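Local coordinates for protein putative thioesterase (Novosphingobium aromaticivorans, PDB 3CJY) that probably hydrolyses acyl-CoA thioesters, as a putative double-hotdog thioesterase that also binds a calcium ion, at residues A[190-193]-A[194-198]; A[175-178]-A[179-182]. All blocks are in the same frame, centred on the assembly; numbering follows the deposited sequence.

Contact 1 (A[190-193]-A[194-198]); sequences IALG and RATGC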
ATOM      1  N   ILE A 190       2.827  13.238 -10.378  1.00 14.82           N
ATOM      2  CA  ILE A 190       3.403  13.664 -11.656  1.00 15.02           C
ATOM      3  C   ILE A 190       3.095  12.596 -12.703  1.00 14.92           C
ATOM      4  O   ILE A 190       2.695  12.904 -13.816  1.00 15.19           O
ATOM      5  CB  ILE A 190       4.934  13.916 -11.530  1.00 16.44           C
ATOM      6  CG1 ILE A 190       5.178  15.150 -10.634  1.00 18.71           C
ATOM      7  CG2 ILE A 190       5.554  14.091 -12.893  1.00 18.21           C
ATOM      8  CD1 ILE A 190       6.614  15.352 -10.290  1.00 21.86           C
ATOM      9  N   ALA A 191       3.160  11.341 -12.293  1.00 12.76           N
ATOM     10  CA  ALA A 191       2.857  10.240 -13.203  1.00 12.66           C
ATOM     11  C   ALA A 191       1.367  10.302 -13.587  1.00 12.18           C
ATOM     12  O   ALA A 191       0.992  10.026 -14.738  1.00 14.86           O
ATOM     13  CB  ALA A 191       3.147   8.893 -12.549  1.00 12.72           C
ATOM     14  N   LEU A 192       0.536  10.738 -12.655  1.00 14.60           N
ATOM     15  CA  LEU A 192      -0.918  10.838 -12.943  1.00 14.01           C
ATOM     16  C   LEU A 192      -1.157  11.919 -13.991  1.00 15.24           C
ATOM     17  O   LEU A 192      -1.913  11.734 -14.946  1.00 15.05           O
ATOM     18  CB  LEU A 192      -1.700  11.093 -11.672  1.00 14.10           C
ATOM     19  CG  LEU A 192      -3.191  11.287 -11.874  1.00 14.52           C
ATOM     20  CD1 LEU A 192      -3.827  10.068 -12.595  1.00 15.77           C
ATOM     21  CD2 LEU A 192      -3.877  11.648 -10.534  1.00 18.98           C
ATOM     22  N   GLY A 193      -0.484  13.057 -13.824  1.00 15.39           N
ATOM     23  CA  GLY A 193      -0.632  14.185 -14.750  1.00 15.84           C
ATOM     24  C   GLY A 193      -0.218  13.769 -16.139  1.00 16.44           C
ATOM     25  O   GLY A 193      -0.822  14.139 -17.121  1.00 17.98           O
ATOM     26  N   ARG A 194       0.798  12.931 -16.219  1.00 16.23           N
ATOM     27  CA  ARG A 194       1.226  12.447 -17.531  1.00 16.84           C
ATOM     28  C   ARG A 194       0.240  11.451 -18.172  1.00 17.34           C
ATOM     29  O   ARG A 194       0.036  11.446 -19.374  1.00 17.18           O
ATOM     30  CB  ARG A 194       2.591  11.788 -17.484  1.00 17.66           C
ATOM     31  CG  ARG A 194       3.662  12.786 -17.083  1.00 20.90           C
ATOM     32  CD  ARG A 194       5.008  12.370 -17.582  1.00 25.45           C
ATOM     33  NE  ARG A 194       5.991  13.415 -17.286  1.00 29.32           N
ATOM     34  CZ  ARG A 194       7.288  13.308 -17.544  1.00 28.04           C
ATOM     35  NH1 ARG A 194       7.757  12.212 -18.124  1.00 24.94           N
ATOM     36  NH2 ARG A 194       8.098  14.309 -17.237  1.00 27.89           N
ATOM     37  N   ALA A 195      -0.323  10.586 -17.341  1.00 17.00           N
ATOM     38  CA  ALA A 195      -1.197   9.521 -17.802  1.00 17.63           C
ATOM     39  C   ALA A 195      -2.504  10.130 -18.261  1.00 18.84           C
ATOM     40  O   ALA A 195      -3.086   9.676 -19.237  1.00 18.57           O
ATOM     41  CB  ALA A 195      -1.450   8.508 -16.699  1.00 17.90           C
ATOM     42  N   THR A 196      -2.947  11.178 -17.578  1.00 19.65           N
ATOM     43  CA  THR A 196      -4.236  11.788 -17.943  1.00 23.45           C
ATOM     44  C   THR A 196      -4.095  12.901 -18.970  1.00 26.96           C
ATOM     45  O   THR A 196      -4.993  13.117 -19.799  1.00 28.48           O
ATOM     46  CB  THR A 196      -4.977  12.358 -16.739  1.00 22.48           C
ATOM     47  OG1 THR A 196      -4.179  13.364 -16.140  1.00 21.87           O
ATOM     48  CG2 THR A 196      -5.265  11.308 -15.752  1.00 22.43           C
ATOM     49  N   GLY A 197      -2.975  13.602 -18.916  1.00 30.64           N
ATOM     50  CA  GLY A 197      -2.731  14.746 -19.822  1.00 33.81           C
ATOM     51  C   GLY A 197      -2.987  16.036 -19.069  1.00 36.54           C
ATOM     52  O   GLY A 197      -2.947  17.130 -19.638  1.00 38.35           O
ATOM     53  N   CYS A 198      -3.227  15.903 -17.767  1.00 39.54           N
ATOM     54  CA  CYS A 198      -3.554  17.061 -16.909  1.00 41.65           C
ATOM     55  C   CYS A 198      -2.542  17.337 -15.816  1.00 42.59           C
ATOM     56  O   CYS A 198      -2.503  16.648 -14.798  1.00 42.96           O
ATOM     57  CB  CYS A 198      -4.921  16.854 -16.250  1.00 41.91           C
ATOM     58  SG  CYS A 198      -6.186  16.257 -17.403  1.00 46.19           S
TER

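Contact 2 (A[175-178]-A[179-182]); sequences PLDA and ASLA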
ATOM      1  N   PRO A 175      22.012  10.626   1.439  1.00 16.26           N
ATOM      2  CA  PRO A 175      21.880   9.245   0.981  1.00 15.29           C
ATOM      3  C   PRO A 175      20.434   8.875   0.686  1.00 15.85           C
ATOM      4  O   PRO A 175      19.489   9.571   1.078  1.00 16.17           O
ATOM      5  CB  PRO A 175      22.328   8.424   2.171  1.00 15.27           C
ATOM      6  CG  PRO A 175      21.986   9.234   3.308  1.00 18.10           C
ATOM      7  CD  PRO A 175      22.222  10.693   2.899  1.00 16.52           C
ATOM      8  N   LEU A 176      20.305   7.773  -0.030  1.00 15.52           N
ATOM      9  CA  LEU A 176      19.023   7.197  -0.417  1.00 15.73           C
ATOM     10  C   LEU A 176      18.499   6.366   0.754  1.00 15.65           C
ATOM     11  O   LEU A 176      18.396   5.160   0.723  1.00 14.79           O
ATOM     12  CB  LEU A 176      19.143   6.398  -1.682  1.00 15.43           C
ATOM     13  CG  LEU A 176      19.302   7.288  -2.904  1.00 15.61           C
ATOM     14  CD1 LEU A 176      19.686   6.378  -4.074  1.00 13.36           C
ATOM     15  CD2 LEU A 176      18.055   8.077  -3.217  1.00 15.93           C
ATOM     16  N   ASP A 177      18.258   7.081   1.833  1.00 16.20           N
ATOM     17  CA  ASP A 177      17.706   6.510   3.052  1.00 17.12           C
ATOM     18  C   ASP A 177      16.173   6.456   3.016  1.00 16.80           C
ATOM     19  O   ASP A 177      15.545   6.830   2.011  1.00 15.60           O
ATOM     20  CB  ASP A 177      18.216   7.239   4.312  1.00 18.02           C
ATOM     21  CG  ASP A 177      17.833   8.713   4.360  1.00 20.56           C
ATOM     22  OD1 ASP A 177      17.072   9.221   3.505  1.00 21.13           O
ATOM     23  OD2 ASP A 177      18.338   9.398   5.260  1.00 24.88           O
ATOM     24  N   ALA A 178      15.558   6.051   4.136  1.00 16.58           N
ATOM     25  CA  ALA A 178      14.107   5.871   4.198  1.00 16.45           C
ATOM     26  C   ALA A 178      13.360   7.190   3.870  1.00 15.82           C
ATOM     27  O   ALA A 178      12.362   7.188   3.111  1.00 15.47           O
ATOM     28  CB  ALA A 178      13.716   5.326   5.526  1.00 16.93           C
ATOM     29  N   ALA A 179      13.913   8.290   4.375  1.00 16.06           N
ATOM     30  CA  ALA A 179      13.327   9.632   4.170  1.00 15.58           C
ATOM     31  C   ALA A 179      13.336   9.980   2.684  1.00 15.07           C
ATOM     32  O   ALA A 179      12.297  10.350   2.093  1.00 15.58           O
ATOM     33  CB  ALA A 179      14.047  10.683   4.964  1.00 15.65           C
ATOM     34  N   SER A 180      14.483   9.796   2.056  1.00 14.70           N
ATOM     35  CA  SER A 180      14.619  10.080   0.630  1.00 14.77           C
ATOM     36  C   SER A 180      13.685   9.222  -0.199  1.00 14.73           C
ATOM     37  O   SER A 180      13.058   9.691  -1.111  1.00 15.82           O
ATOM     38  CB  SER A 180      16.072   9.894   0.132  1.00 16.11           C
ATOM     39  OG  SER A 180      16.904  10.888   0.716  1.00 17.84           O
ATOM     40  N   LEU A 181      13.624   7.934   0.116  1.00 14.30           N
ATOM     41  CA  LEU A 181      12.752   6.996  -0.625  1.00 13.98           C
ATOM     42  C   LEU A 181      11.238   7.377  -0.465  1.00 14.90           C
ATOM     43  O   LEU A 181      10.476   7.389  -1.414  1.00 14.87           O
ATOM     44  CB  LEU A 181      13.057   5.560  -0.170  1.00 14.68           C
ATOM     45  CG  LEU A 181      14.464   5.035  -0.512  1.00 16.17           C
ATOM     46  CD1 LEU A 181      14.746   3.734   0.220  1.00 18.34           C
ATOM     47  CD2 LEU A 181      14.642   4.924  -2.050  1.00 16.28           C
ATOM     48  N   ALA A 182      10.848   7.762   0.757  1.00 14.17           N
ATOM     49  CA  ALA A 182       9.484   8.163   1.005  1.00 14.71           C
ATOM     50  C   ALA A 182       9.162   9.383   0.132  1.00 14.57           C
ATOM     51  O   ALA A 182       8.092   9.499  -0.420  1.00 13.97           O
ATOM     52  CB  ALA A 182       9.262   8.492   2.499  1.00 13.11           C
TER

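Contact 1 (A[190-193]-A[194-198])
Leu192 O is gripped twice by Thr196 at the C-terminal end of helix 188-196, in the C-terminal hotdog domain. The backbone N of Thr196 gives the ordinary helical bond at 2.9 Å, and Thr196 OG1 adds a second one to Leu192 O at 3.0 Å, the hydroxyl standing 33° out of the carbonyl plane. OG1 sits between its own backbone N and the carbonyl carbon (chi1 61°), where it can donate back into the helix and at the same time accept from Cys198 N, 3.2 Å from Thr196 OG1, which closes an ST turn over the helix end. The last turn is completed by Gly197 N, 2.9 Å from Gly193 O. Gly197 leaves the helix with positive phi (101°), a conformation in which a CB would press on the preceding carbonyl. Gly193 also suits its place: its CA lies 3.1 Å from Cys198 O in a CA-H...O contact, leaving scant room for a side chain. A valine in place of Thr196 would probably leave Cys198 N without its acceptor and Leu192 O with one donor fewer, freeing the chain after the helix. Arg194, extended from CG to NE, runs out past Ile190, whose CG2 meets the guanidinium obliquely, and its NH2 forms a salt bridge with Glu153. Ala191 and Leu192 pack on Ile226 of strand 220-230, while Thr196 packs on Trp118 of the second subunit. The methyl CG2 of Thr196 rests 3.7 Å from Leu192 CD1.

Contact 2 (A[175-178]-A[179-182])
Asp177 caps the start of helix 178-185 through Ser180: as N-cap residue its OD1 accepts from Ser180 N at 3.0 Å. The bond is nearly straight (166° at the hydrogen), and the carboxylate oxygen is met almost along its C-O bond. With CG between the backbone N and the carbonyl carbon (chi1 61°), the side chain of Asp177 folds back over the first turn. The serine hydroxyl reaches past the carboxylate to the incoming loop, Ser180 OG donating to Pro175 O at 2.9 Å and so tying that loop to the helix; a weak bond with Arg170 adds a second partner. Between these two grips Leu176 forms the centre of an inverse gamma turn, with a weak bond from Asp177 N to Pro175 O.

The tight part is the helical and leucine side, where Ala182 N bonds to Ala178 O at 2.9 Å. Ala179 and Ala182 press their small side chains on Ala42 of helix 37-52, in the N-terminal hotdog half, while Leu176 and Leu181 both pack on Leu248 of strand 247-256. Looser is the edge at Pro175, an exposed residue, and Asp177 itself is only partly buried. Back on the buried side, Leu181 N bonds to Asp177 O, and the leucine side chain comes close beside the same oxygen, Leu181 CG standing 3.3 Å from Asp177 O.

Following the chain, strand 163-170 leads into a loop that contact 2 gathers at residues 175-178 and turns into helix 178-185. Helix 188-196 comes next, and contact 1 finishes it before strand 203-211 begins. The two are in series, neither nested nor crossed, each closing a short local turn: one at a helix start, the other at a helix end. The centres of contact 1 and contact 2 lie about 24 Å apart, and the nearest atoms of contact 1 and contact 2 are about 12 Å apart, with no touch. Contact 2 joins the C-terminal half to helix 37-52 of the N-terminal half, whereas contact 1 lies farther out, against strands 163-170 and 220-230 and beside the second subunit.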